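Local atomic coordinates of lantibiotic dehydratase (Microbispora corallina, PDB entry 5EHK), a protein that probably dehydrates serine and threonine residues of the NAI-107 precursor peptide, in a tRNA-dependent reaction by way of glutamylation, as in related class I lantibiotic dehydratases. Residues A[198-203]-A[280-285]; A[227-232]-A[276-281]; A[238-243]-A[270-275]; A[571-576]-A[595-600]. All coordinates share one frame; numbering follows the deposited sequence.

Contact 1 of 4, residues A[198-203]-A[280-285]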
loop_
_atom_site.group_PDB
_atom_site.type_symbol
_atom_site.label_atom_id
_atom_site.label_comp_id
_atom_site.label_asym_id
_atom_site.label_seq_id
_atom_site.Cartn_x
_atom_site.Cartn_y
_atom_site.Cartn_z
ATOM N N ALA A 198 20.804 0.631 -36.773
ATOM C CA ALA A 198 19.466 0.715 -36.194
ATOM C C ALA A 198 19.552 1.041 -34.714
ATOM O O ALA A 198 20.372 0.483 -33.990
ATOM C CB ALA A 198 18.700 -0.559 -36.405
ATOM N N HIS A 199 18.731 1.985 -34.280
ATOM C CA HIS A 199 18.596 2.321 -32.871
ATOM C C HIS A 199 18.307 1.016 -32.131
ATOM O O HIS A 199 17.509 0.203 -32.590
ATOM C CB HIS A 199 17.429 3.290 -32.694
ATOM C CG HIS A 199 17.367 3.929 -31.340
ATOM N ND1 HIS A 199 17.125 3.216 -30.184
ATOM C CD2 HIS A 199 17.465 5.224 -30.967
ATOM C CE1 HIS A 199 17.111 4.043 -29.155
ATOM N NE2 HIS A 199 17.308 5.267 -29.604
ATOM N N GLN A 200 18.968 0.788 -31.008
ATOM C CA GLN A 200 18.917 -0.536 -30.407
ATOM C C GLN A 200 17.584 -0.828 -29.689
ATOM O O GLN A 200 17.271 -1.970 -29.370
ATOM C CB GLN A 200 20.138 -0.768 -29.508
ATOM C CG GLN A 200 21.477 -0.726 -30.245
ATOM C CD GLN A 200 22.166 0.659 -30.204
ATOM O OE1 GLN A 200 21.578 1.664 -29.793
ATOM N NE2 GLN A 200 23.427 0.698 -30.620
ATOM N N THR A 201 16.756 0.185 -29.492
ATOM C CA THR A 201 15.541 -0.057 -28.731
ATOM C C THR A 201 14.256 0.057 -29.540
ATOM O O THR A 201 13.169 0.193 -28.961
ATOM C CB THR A 201 15.430 0.857 -27.519
ATOM O OG1 THR A 201 15.265 2.191 -27.978
ATOM C CG2 THR A 201 16.672 0.770 -26.669
ATOM N N LEU A 202 14.371 0.017 -30.865
ATOM C CA LEU A 202 13.185 -0.030 -31.712
ATOM C C LEU A 202 12.374 -1.255 -31.367
ATOM O O LEU A 202 12.911 -2.334 -31.172
ATOM C CB LEU A 202 13.577 -0.097 -33.192
ATOM C CG LEU A 202 14.274 1.162 -33.690
ATOM C CD1 LEU A 202 14.675 1.055 -35.153
ATOM C CD2 LEU A 202 13.371 2.367 -33.437
ATOM N N THR A 203 11.068 -1.096 -31.310
ATOM C CA THR A 203 10.204 -2.238 -31.075
ATOM C C THR A 203 9.128 -2.218 -32.157
ATOM O O THR A 203 8.613 -1.141 -32.518
ATOM C CB THR A 203 9.618 -2.272 -29.624
ATOM O OG1 THR A 203 8.192 -2.438 -29.672
ATOM C CG2 THR A 203 9.982 -0.997 -28.823
ATOM N N LEU A 280 15.388 6.713 -35.950
ATOM C CA LEU A 280 15.237 5.295 -36.241
ATOM C C LEU A 280 16.624 4.768 -36.605
ATOM O O LEU A 280 16.899 3.573 -36.500
ATOM C CB LEU A 280 14.284 5.071 -37.415
ATOM C CG LEU A 280 12.809 5.441 -37.249
ATOM C CD1 LEU A 280 11.966 4.724 -38.272
ATOM C CD2 LEU A 280 12.337 5.119 -35.865
ATOM N N LEU A 281 17.489 5.667 -37.065
ATOM C CA LEU A 281 18.890 5.338 -37.287
ATOM C C LEU A 281 19.777 6.239 -36.452
ATOM O O LEU A 281 19.352 7.305 -36.015
ATOM C CB LEU A 281 19.282 5.442 -38.754
ATOM C CG LEU A 281 18.766 4.352 -39.680
ATOM C CD1 LEU A 281 18.932 4.787 -41.129
ATOM C CD2 LEU A 281 19.519 3.068 -39.413
ATOM N N ILE A 282 20.992 5.773 -36.192
ATOM C CA ILE A 282 21.983 6.532 -35.450
ATOM C C ILE A 282 23.236 6.612 -36.304
ATOM O O ILE A 282 23.811 5.568 -36.640
ATOM C CB ILE A 282 22.347 5.829 -34.144
ATOM C CG1 ILE A 282 21.124 5.753 -33.224
ATOM C CG2 ILE A 282 23.502 6.546 -33.478
ATOM C CD1 ILE A 282 21.370 5.038 -31.905
ATOM N N THR A 283 23.643 7.830 -36.674
ATOM C CA THR A 283 24.827 8.003 -37.530
ATOM C C THR A 283 26.072 7.974 -36.666
ATOM O O THR A 283 25.991 8.251 -35.469
ATOM C CB THR A 283 24.794 9.312 -38.373
ATOM O OG1 THR A 283 25.019 10.447 -37.525
ATOM C CG2 THR A 283 23.451 9.475 -39.054
ATOM N N ALA A 284 27.209 7.616 -37.258
ATOM C CA ALA A 284 28.474 7.593 -36.524
ATOM C C ALA A 284 28.891 9.006 -36.109
ATOM O O ALA A 284 29.712 9.186 -35.210
ATOM C CB ALA A 284 29.563 6.935 -37.350
ATOM N N LEU A 285 28.301 10.002 -36.761
ATOM C CA LEU A 285 28.551 11.394 -36.426
ATOM C C LEU A 285 28.330 11.726 -34.951
ATOM O O LEU A 285 29.092 12.489 -34.362
ATOM C CB LEU A 285 27.726 12.325 -37.320
ATOM C CG LEU A 285 28.184 12.344 -38.776
ATOM C CD1 LEU A 285 27.276 13.230 -39.600
ATOM C CD2 LEU A 285 29.618 12.823 -38.841
#
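His199 N donates to Leu280 O at 3.3 Å along an almost straight line (178° at the hydrogen), the hydrogen bond that ties the two segments together. The donor stands above the carbonyl plane, 47° out of it. The same oxygen has an apolar neighbour in Leu202, whose CD1 lies 3.6 Å from Leu280 O. The second methyl of Leu202, CD2, meets Leu280 CD2 at 3.8 Å, the two side chains crossing at about a right angle. Further along, Ile282 brings CD1 obliquely to the imidazole, 4.0 Å from His199 CD2, and crosses the end of Gln200 near its amide oxygen.

The turn holds the imidazole in place. His199 to Leu202 form a type I turn, and with CG anti to the backbone N (chi1 -168°) the ring folds back so that Thr201 N donates to His199 ND1 at 3.1 Å, in the ring plane. ND1 is therefore an acceptor. Gln200 OE1 accepts from Gly596 N and NE2 donates to Leu597 O. Ala198 and Leu281 form an antiparallel non-hydrogen-bonded pair where strand 281-283 borders strand 195-198, which has strand 248-249 on its other side, while Leu211 of strand 208-212 packs against the turn.

Contact 2 of 4, residues A[227-232]-A[276-281]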
loop_
_atom_site.group_PDB
_atom_site.type_symbol
_atom_site.label_atom_id
_atom_site.label_comp_id
_atom_site.label_asym_id
_atom_site.label_seq_id
_atom_site.Cartn_x
_atom_site.Cartn_y
_atom_site.Cartn_z
ATOM N N SER A 227 8.648 12.977 -27.618
ATOM C CA SER A 227 7.863 12.096 -26.753
ATOM C C SER A 227 7.861 10.638 -27.228
ATOM O O SER A 227 8.212 9.723 -26.475
ATOM C CB SER A 227 6.420 12.601 -26.662
ATOM O OG SER A 227 5.586 11.663 -25.996
ATOM N N THR A 228 7.462 10.428 -28.481
ATOM C CA THR A 228 7.419 9.092 -29.075
ATOM C C THR A 228 7.394 9.172 -30.604
ATOM O O THR A 228 6.827 10.104 -31.180
ATOM C CB THR A 228 6.232 8.254 -28.540
ATOM O OG1 THR A 228 5.998 7.149 -29.418
ATOM C CG2 THR A 228 4.966 9.082 -28.484
ATOM N N VAL A 229 8.052 8.219 -31.257
ATOM C CA VAL A 229 8.090 8.182 -32.714
ATOM C C VAL A 229 7.424 6.920 -33.254
ATOM O O VAL A 229 7.823 5.809 -32.902
ATOM C CB VAL A 229 9.530 8.267 -33.230
ATOM C CG1 VAL A 229 9.630 7.715 -34.658
ATOM C CG2 VAL A 229 10.019 9.706 -33.160
ATOM N N SER A 230 6.419 7.090 -34.111
ATOM C CA SER A 230 5.705 5.955 -34.706
ATOM C C SER A 230 5.755 6.019 -36.215
ATOM O O SER A 230 5.028 6.805 -36.817
ATOM C CB SER A 230 4.239 5.956 -34.269
ATOM O OG SER A 230 3.566 4.790 -34.716
ATOM N N ALA A 231 6.608 5.201 -36.827
ATOM C CA ALA A 231 6.727 5.180 -38.285
ATOM C C ALA A 231 6.061 3.930 -38.863
ATOM O O ALA A 231 6.057 2.888 -38.217
ATOM C CB ALA A 231 8.187 5.222 -38.682
ATOM N N ARG A 232 5.492 4.021 -40.064
ATOM C CA ARG A 232 4.983 2.821 -40.724
ATOM C C ARG A 232 6.146 1.947 -41.208
ATOM O O ARG A 232 7.105 2.439 -41.806
ATOM C CB ARG A 232 4.068 3.159 -41.900
ATOM C CG ARG A 232 3.521 1.919 -42.618
ATOM C CD ARG A 232 2.664 2.253 -43.834
ATOM N NE ARG A 232 1.567 3.172 -43.509
ATOM C CZ ARG A 232 0.336 2.803 -43.140
ATOM N NH1 ARG A 232 0.016 1.514 -43.041
ATOM N NH2 ARG A 232 -0.583 3.730 -42.876
ATOM N N ALA A 276 17.390 8.780 -40.006
ATOM C CA ALA A 276 18.385 9.313 -39.089
ATOM C C ALA A 276 17.842 10.556 -38.370
ATOM O O ALA A 276 18.265 10.883 -37.270
ATOM C CB ALA A 276 19.673 9.611 -39.816
ATOM N N ALA A 277 16.902 11.242 -39.003
ATOM C CA ALA A 277 16.287 12.409 -38.392
ATOM C C ALA A 277 15.231 12.038 -37.348
ATOM O O ALA A 277 14.966 12.815 -36.432
ATOM C CB ALA A 277 15.680 13.298 -39.451
ATOM N N GLN A 278 14.593 10.882 -37.513
ATOM C CA GLN A 278 13.576 10.457 -36.563
ATOM C C GLN A 278 14.212 9.632 -35.476
ATOM O O GLN A 278 13.540 9.180 -34.545
ATOM C CB GLN A 278 12.519 9.581 -37.228
ATOM C CG GLN A 278 11.780 10.173 -38.405
ATOM C CD GLN A 278 10.772 9.177 -38.975
ATOM O OE1 GLN A 278 9.718 8.943 -38.381
ATOM N NE2 GLN A 278 11.116 8.556 -40.107
ATOM N N GLU A 279 15.514 9.441 -35.609
ATOM C CA GLU A 279 16.272 8.606 -34.698
ATOM C C GLU A 279 15.901 7.134 -34.796
ATOM O O GLU A 279 16.050 6.405 -33.832
ATOM C CB GLU A 279 16.160 9.111 -33.262
ATOM C CG GLU A 279 17.179 10.178 -32.952
ATOM C CD GLU A 279 17.113 10.643 -31.529
ATOM O OE1 GLU A 279 16.011 10.582 -30.948
ATOM O OE2 GLU A 279 18.156 11.079 -30.998
ATOM N N LEU A 280 15.388 6.713 -35.950
ATOM C CA LEU A 280 15.237 5.295 -36.241
ATOM C C LEU A 280 16.624 4.768 -36.605
ATOM O O LEU A 280 16.899 3.573 -36.500
ATOM C CB LEU A 280 14.284 5.071 -37.415
ATOM C CG LEU A 280 12.809 5.441 -37.249
ATOM C CD1 LEU A 280 11.966 4.724 -38.272
ATOM C CD2 LEU A 280 12.337 5.119 -35.865
ATOM N N LEU A 281 17.489 5.667 -37.065
ATOM C CA LEU A 281 18.890 5.338 -37.287
ATOM C C LEU A 281 19.777 6.239 -36.452
ATOM O O LEU A 281 19.352 7.305 -36.015
ATOM C CB LEU A 281 19.282 5.442 -38.754
ATOM C CG LEU A 281 18.766 4.352 -39.680
ATOM C CD1 LEU A 281 18.932 4.787 -41.129
ATOM C CD2 LEU A 281 19.519 3.068 -39.413
#
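Val229 carries the strand side of this contact, and its two methyls part company at CB. CB itself points toward the end of helix 267-278. From it CG1 lies anti to the backbone N (chi1 159°) and settles against two partners, Gln278 OE1 at 3.9 Å from Val229 CG1 and Leu280 CD2, also at 3.9 Å from that methyl. CG2, the branch beside the backbone N, turns to the main chain instead and lies 3.8 Å from Gln278 O.

Strand 228-232 is an outer strand of the antiparallel sheet 203-205, 208-212 and 228-232, and three helices, 235-243, 250-260 and 267-278, follow it in the chain. Such a three-stranded sheet leading into a helical bundle is consistent with the PqqD-like peptide-recognition element of class I lantibiotic dehydratases. The contact thus lays the edge strand over the C-terminal end of the third helix.

Two residues along the strand, Ala231 offers CB to Leu280 CD1 at 3.8 Å. The forked end of Leu280 therefore divides its methyls between Ala231 and Val229. Gln278 runs extended beyond CG, crosses Val229 at about a right angle and brings its amide oxygen to both strand residues, 4.0 Å from Ala231 CB. The chain leaves the helix at Glu279, where phi is positive (67°), and this turn delivers Leu280 beneath the strand. Ser230, between the two contact residues, points away, and its OG bonds Arg208 and Asp833 of the second subunit.

Contact 3 of 4, residues A[238-243]-A[270-275]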
loop_
_atom_site.group_PDB
_atom_site.type_symbol
_atom_site.label_atom_id
_atom_site.label_comp_id
_atom_site.label_asym_id
_atom_site.label_seq_id
_atom_site.Cartn_x
_atom_site.Cartn_y
_atom_site.Cartn_z
ATOM N N ALA A 238 11.847 -1.783 -43.466
ATOM C CA ALA A 238 12.265 -2.981 -42.729
ATOM C C ALA A 238 13.612 -3.535 -43.201
ATOM O O ALA A 238 14.431 -3.979 -42.374
ATOM C CB ALA A 238 11.208 -4.051 -42.801
ATOM N N GLU A 239 13.845 -3.478 -44.516
ATOM C CA GLU A 239 15.109 -3.920 -45.115
ATOM C C GLU A 239 16.276 -3.054 -44.656
ATOM O O GLU A 239 17.393 -3.546 -44.434
ATOM C CB GLU A 239 15.019 -3.881 -46.643
ATOM C CG GLU A 239 16.226 -4.476 -47.352
ATOM C CD GLU A 239 16.203 -5.989 -47.377
ATOM O OE1 GLU A 239 15.128 -6.565 -47.120
ATOM O OE2 GLU A 239 17.262 -6.606 -47.627
ATOM N N ILE A 240 16.011 -1.758 -44.528
ATOM C CA ILE A 240 17.024 -0.812 -44.107
ATOM C C ILE A 240 17.440 -1.171 -42.692
ATOM O O ILE A 240 18.628 -1.389 -42.407
ATOM C CB ILE A 240 16.489 0.631 -44.169
ATOM C CG1 ILE A 240 16.412 1.099 -45.630
ATOM C CG2 ILE A 240 17.371 1.557 -43.358
ATOM C CD1 ILE A 240 15.823 2.467 -45.828
ATOM N N LEU A 241 16.442 -1.269 -41.817
ATOM C CA LEU A 241 16.688 -1.563 -40.411
ATOM C C LEU A 241 17.427 -2.891 -40.199
ATOM O O LEU A 241 18.300 -2.978 -39.351
ATOM C CB LEU A 241 15.387 -1.532 -39.618
ATOM C CG LEU A 241 14.759 -0.143 -39.499
ATOM C CD1 LEU A 241 13.465 -0.181 -38.666
ATOM C CD2 LEU A 241 15.745 0.868 -38.951
ATOM N N GLY A 242 17.102 -3.913 -40.976
ATOM C CA GLY A 242 17.759 -5.199 -40.813
ATOM C C GLY A 242 19.203 -5.192 -41.271
ATOM O O GLY A 242 20.065 -5.806 -40.657
ATOM N N ALA A 243 19.477 -4.502 -42.367
ATOM C CA ALA A 243 20.843 -4.434 -42.879
ATOM C C ALA A 243 21.722 -3.549 -41.995
ATOM O O ALA A 243 22.943 -3.718 -41.930
ATOM C CB ALA A 243 20.835 -3.918 -44.292
ATOM N N GLY A 270 17.658 9.601 -49.237
ATOM C CA GLY A 270 16.787 10.543 -48.556
ATOM C C GLY A 270 15.909 9.848 -47.519
ATOM O O GLY A 270 15.416 10.468 -46.561
ATOM N N LEU A 271 15.723 8.542 -47.707
ATOM C CA LEU A 271 15.009 7.724 -46.739
ATOM C C LEU A 271 15.897 7.479 -45.519
ATOM O O LEU A 271 15.459 7.673 -44.384
ATOM C CB LEU A 271 14.573 6.397 -47.368
ATOM C CG LEU A 271 13.539 5.640 -46.544
ATOM C CD1 LEU A 271 12.560 6.618 -45.902
ATOM C CD2 LEU A 271 12.811 4.618 -47.400
ATOM N N LEU A 272 17.145 7.079 -45.756
ATOM C CA LEU A 272 18.122 6.958 -44.681
ATOM C C LEU A 272 18.227 8.257 -43.871
ATOM O O LEU A 272 18.432 8.221 -42.650
ATOM C CB LEU A 272 19.497 6.585 -45.233
ATOM C CG LEU A 272 19.665 5.245 -45.946
ATOM C CD1 LEU A 272 21.136 4.947 -46.149
ATOM C CD2 LEU A 272 19.018 4.117 -45.183
ATOM N N ALA A 273 18.067 9.389 -44.557
ATOM C CA ALA A 273 18.169 10.717 -43.955
ATOM C C ALA A 273 16.972 11.049 -43.070
ATOM O O ALA A 273 17.131 11.614 -41.995
ATOM C CB ALA A 273 18.336 11.761 -45.022
ATOM N N ASP A 274 15.770 10.772 -43.563
ATOM C CA ASP A 274 14.549 10.911 -42.761
ATOM C C ASP A 274 14.599 10.017 -41.521
ATOM O O ASP A 274 14.142 10.397 -40.441
ATOM C CB ASP A 274 13.342 10.493 -43.585
ATOM C CG ASP A 274 12.932 11.539 -44.566
ATOM O OD1 ASP A 274 13.295 12.713 -44.336
ATOM O OD2 ASP A 274 12.270 11.181 -45.566
ATOM N N MET A 275 15.151 8.817 -41.695
ATOM C CA MET A 275 15.238 7.849 -40.608
ATOM C C MET A 275 16.235 8.303 -39.556
ATOM O O MET A 275 15.964 8.211 -38.356
ATOM C CB MET A 275 15.624 6.467 -41.136
ATOM C CG MET A 275 14.512 5.755 -41.884
ATOM S SD MET A 275 15.073 4.142 -42.458
ATOM C CE MET A 275 13.659 3.153 -42.035
#
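Aliphatic packing makes up most of this contact between helices 235-243 and 267-278, with Ile240 at its centre. Its CB points toward the other helix, and each of its terminal groups has partners there. CG2, anti to the backbone N, meets Leu272 CD2 at 3.5 Å. CD1, reached through CG1 on the branch beside the backbone N, lies 3.7 Å from that same Leu272 methyl and 4.0 Å from Leu271 CG. Leu272 CD2 thus sits against both arms of the isoleucine, the two side chains crossing obliquely, while Leu271 closes in on the CD1 arm.

The thioether adds to the same apolar packing. Met275 and Ile240 approach tip to tip, and Met275 SD lies 3.6 Å from Ile240 CG2 and 3.8 Å from Ile240 CD1. The rotation about CG-SD (chi3 136°) bends the chain and carries CE toward Leu241, where it lies 4.3 Å from Leu241 CG at the margin of the contact.

The local axes stay 11.5 Å apart and cross at -73°, so the side chains, rather than close backbones, span the gap. Leu253 and Ala254 of helix 250-260 also touch Leu272, and Val257 touches Ile240; Leu281 of strand 281-283 covers Leu272 and Met275. Between the two helices all the partners are apolar carbons and a thioether, so the contact is held by apolar packing, without directional bonds between the two segments, in keeping with a largely buried helix-helix interface.

Contact 4 of 4, residues A[571-576]-A[595-600]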
loop_
_atom_site.group_PDB
_atom_site.type_symbol
_atom_site.label_atom_id
_atom_site.label_comp_id
_atom_site.label_asym_id
_atom_site.label_seq_id
_atom_site.Cartn_x
_atom_site.Cartn_y
_atom_site.Cartn_z
ATOM N N ALA A 571 26.467 1.841 -22.006
ATOM C CA ALA A 571 26.621 3.256 -22.338
ATOM C C ALA A 571 25.317 3.771 -22.940
ATOM O O ALA A 571 24.760 3.148 -23.853
ATOM C CB ALA A 571 27.791 3.450 -23.331
ATOM N N PHE A 572 24.802 4.880 -22.432
ATOM C CA PHE A 572 23.538 5.400 -22.965
ATOM C C PHE A 572 23.522 6.928 -23.121
ATOM O O PHE A 572 24.275 7.646 -22.455
ATOM C CB PHE A 572 22.389 4.993 -22.055
ATOM C CG PHE A 572 22.474 5.602 -20.701
ATOM C CD1 PHE A 572 22.015 6.888 -20.474
ATOM C CD2 PHE A 572 23.045 4.901 -19.656
ATOM C CE1 PHE A 572 22.123 7.464 -19.229
ATOM C CE2 PHE A 572 23.152 5.457 -18.410
ATOM C CZ PHE A 572 22.687 6.742 -18.187
ATOM N N ILE A 573 22.633 7.436 -23.962
ATOM C CA ILE A 573 22.487 8.876 -24.052
ATOM C C ILE A 573 21.599 9.395 -22.924
ATOM O O ILE A 573 20.476 8.949 -22.753
ATOM C CB ILE A 573 21.959 9.329 -25.432
ATOM C CG1 ILE A 573 21.979 10.858 -25.510
ATOM C CG2 ILE A 573 20.565 8.778 -25.691
ATOM C CD1 ILE A 573 23.378 11.454 -25.428
ATOM N N PRO A 574 22.125 10.307 -22.105
ATOM C CA PRO A 574 21.249 10.739 -21.007
ATOM C C PRO A 574 20.128 11.655 -21.495
ATOM O O PRO A 574 20.251 12.253 -22.562
ATOM C CB PRO A 574 22.212 11.481 -20.070
ATOM C CG PRO A 574 23.597 10.946 -20.419
ATOM C CD PRO A 574 23.534 10.695 -21.895
ATOM N N ARG A 575 19.055 11.760 -20.715
ATOM C CA ARG A 575 17.840 12.468 -21.124
ATOM C C ARG A 575 18.052 13.976 -21.091
ATOM O O ARG A 575 17.480 14.705 -21.892
ATOM C CB ARG A 575 16.661 12.068 -20.234
ATOM C CG ARG A 575 15.272 12.366 -20.805
ATOM C CD ARG A 575 15.129 11.894 -22.262
ATOM N NE ARG A 575 14.587 10.540 -22.387
ATOM C CZ ARG A 575 15.302 9.434 -22.625
ATOM N NH1 ARG A 575 16.632 9.473 -22.775
ATOM N NH2 ARG A 575 14.663 8.275 -22.704
ATOM N N SER A 576 18.878 14.440 -20.162
ATOM C CA SER A 576 19.190 15.859 -20.060
ATOM C C SER A 576 20.626 16.170 -20.507
ATOM O O SER A 576 21.539 15.343 -20.354
ATOM C CB SER A 576 18.952 16.359 -18.635
ATOM O OG SER A 576 20.118 16.266 -17.843
ATOM N N VAL A 595 23.268 1.663 -25.832
ATOM C CA VAL A 595 21.822 1.847 -25.862
ATOM C C VAL A 595 21.462 3.259 -26.283
ATOM O O VAL A 595 21.625 4.199 -25.511
ATOM C CB VAL A 595 21.212 1.609 -24.499
ATOM C CG1 VAL A 595 19.715 1.656 -24.603
ATOM C CG2 VAL A 595 21.684 0.291 -23.947
ATOM N N GLY A 596 21.010 3.426 -27.519
ATOM C CA GLY A 596 20.640 4.749 -27.998
ATOM C C GLY A 596 21.825 5.580 -28.464
ATOM O O GLY A 596 21.692 6.790 -28.631
ATOM N N LEU A 597 22.976 4.924 -28.654
ATOM C CA LEU A 597 24.229 5.528 -29.104
ATOM C C LEU A 597 24.881 4.574 -30.095
ATOM O O LEU A 597 24.592 3.390 -30.054
ATOM C CB LEU A 597 25.196 5.721 -27.938
ATOM C CG LEU A 597 24.810 6.660 -26.818
ATOM C CD1 LEU A 597 25.740 6.424 -25.663
ATOM C CD2 LEU A 597 24.904 8.077 -27.316
ATOM N N PRO A 598 25.762 5.075 -30.984
ATOM C CA PRO A 598 26.439 4.191 -31.945
ATOM C C PRO A 598 27.432 3.304 -31.246
ATOM O O PRO A 598 27.768 3.598 -30.107
ATOM C CB PRO A 598 27.210 5.164 -32.828
ATOM C CG PRO A 598 27.461 6.331 -31.933
ATOM C CD PRO A 598 26.229 6.467 -31.111
ATOM N N ASP A 599 27.910 2.254 -31.895
ATOM C CA ASP A 599 28.927 1.438 -31.259
ATOM C C ASP A 599 30.154 2.315 -31.075
ATOM O O ASP A 599 30.317 3.313 -31.771
ATOM C CB ASP A 599 29.291 0.229 -32.125
ATOM C CG ASP A 599 28.191 -0.790 -32.195
ATOM O OD1 ASP A 599 27.121 -0.525 -31.608
ATOM O OD2 ASP A 599 28.387 -1.838 -32.867
ATOM N N SER A 600 31.022 1.936 -30.147
ATOM C CA SER A 600 32.300 2.604 -29.989
ATOM C C SER A 600 33.435 1.781 -30.611
ATOM O O SER A 600 33.468 0.539 -30.484
ATOM C CB SER A 600 32.568 2.844 -28.495
ATOM O OG SER A 600 33.920 3.188 -28.214
#
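Ile573 and Leu597 cross at about a right angle. Leu597, with CG anti to its carbonyl carbon (chi1 -64°), points toward the segment 571-576 and lays its two methyls along one side of that main chain. CD2 goes to the isoleucine, 3.7 Å from Ile573 CB, whereas CD1 rests over the backbone 3.4 Å from Phe572 C. Ile573 extends CG1 anti to its backbone N, and its CG2 comes to Gly596 O at 3.7 Å.

Phe572 and Val595 are oriented differently, side by side on one face of the sheet with Phe572 CB 4.3 Å from Val595 CB. The phenylalanine CG lies between the backbone N and the carbonyl carbon (chi1 65°), so the ring leads away from Val595 toward Ala645 and Ala649. Phe572 and Val595 form a parallel bridge: Val595 N donates to Ala571 O at 2.9 Å, nearly along the C=O axis, and the CA-H of Phe572 faces Val595 O at 3.4 Å.

At Gly596 the chain leaves the strand with positive phi (82°), a conformation readily adopted by glycine, and turns to bring Leu597 back over segment 571-576. Strands 566-572 and 591-595 lie next to each other in a mixed sheet, and the connection between them includes the short helix 577-580, for which Ser576 is the N-cap; helix 647-656 covers the face bearing Phe572 and Val595 through Ala649 and Leu652.

How the contacts relate
From the N terminus, contacts 1, 2 and 3 open in turn at residues 198-203, 227-232 and 238-243. Contact 3 closes first, at 270-275, and is nested inside the loops of contacts 1 and 2, which end on one overlapping stretch sharing Leu280 and Leu281. Contact 4 follows in series, closing a short loop in the mixed sheet to which strands 566-572 and 591-595 belong. Its centre lies about 10 Å from that of contact 1. Ile282 packs on Gly596 and Pro598, and the side-chain amide of Gln200 adds a hydrogen-bonded link between contacts 1 and 4, joining that sheet to the smaller sheets and helices of the nested set.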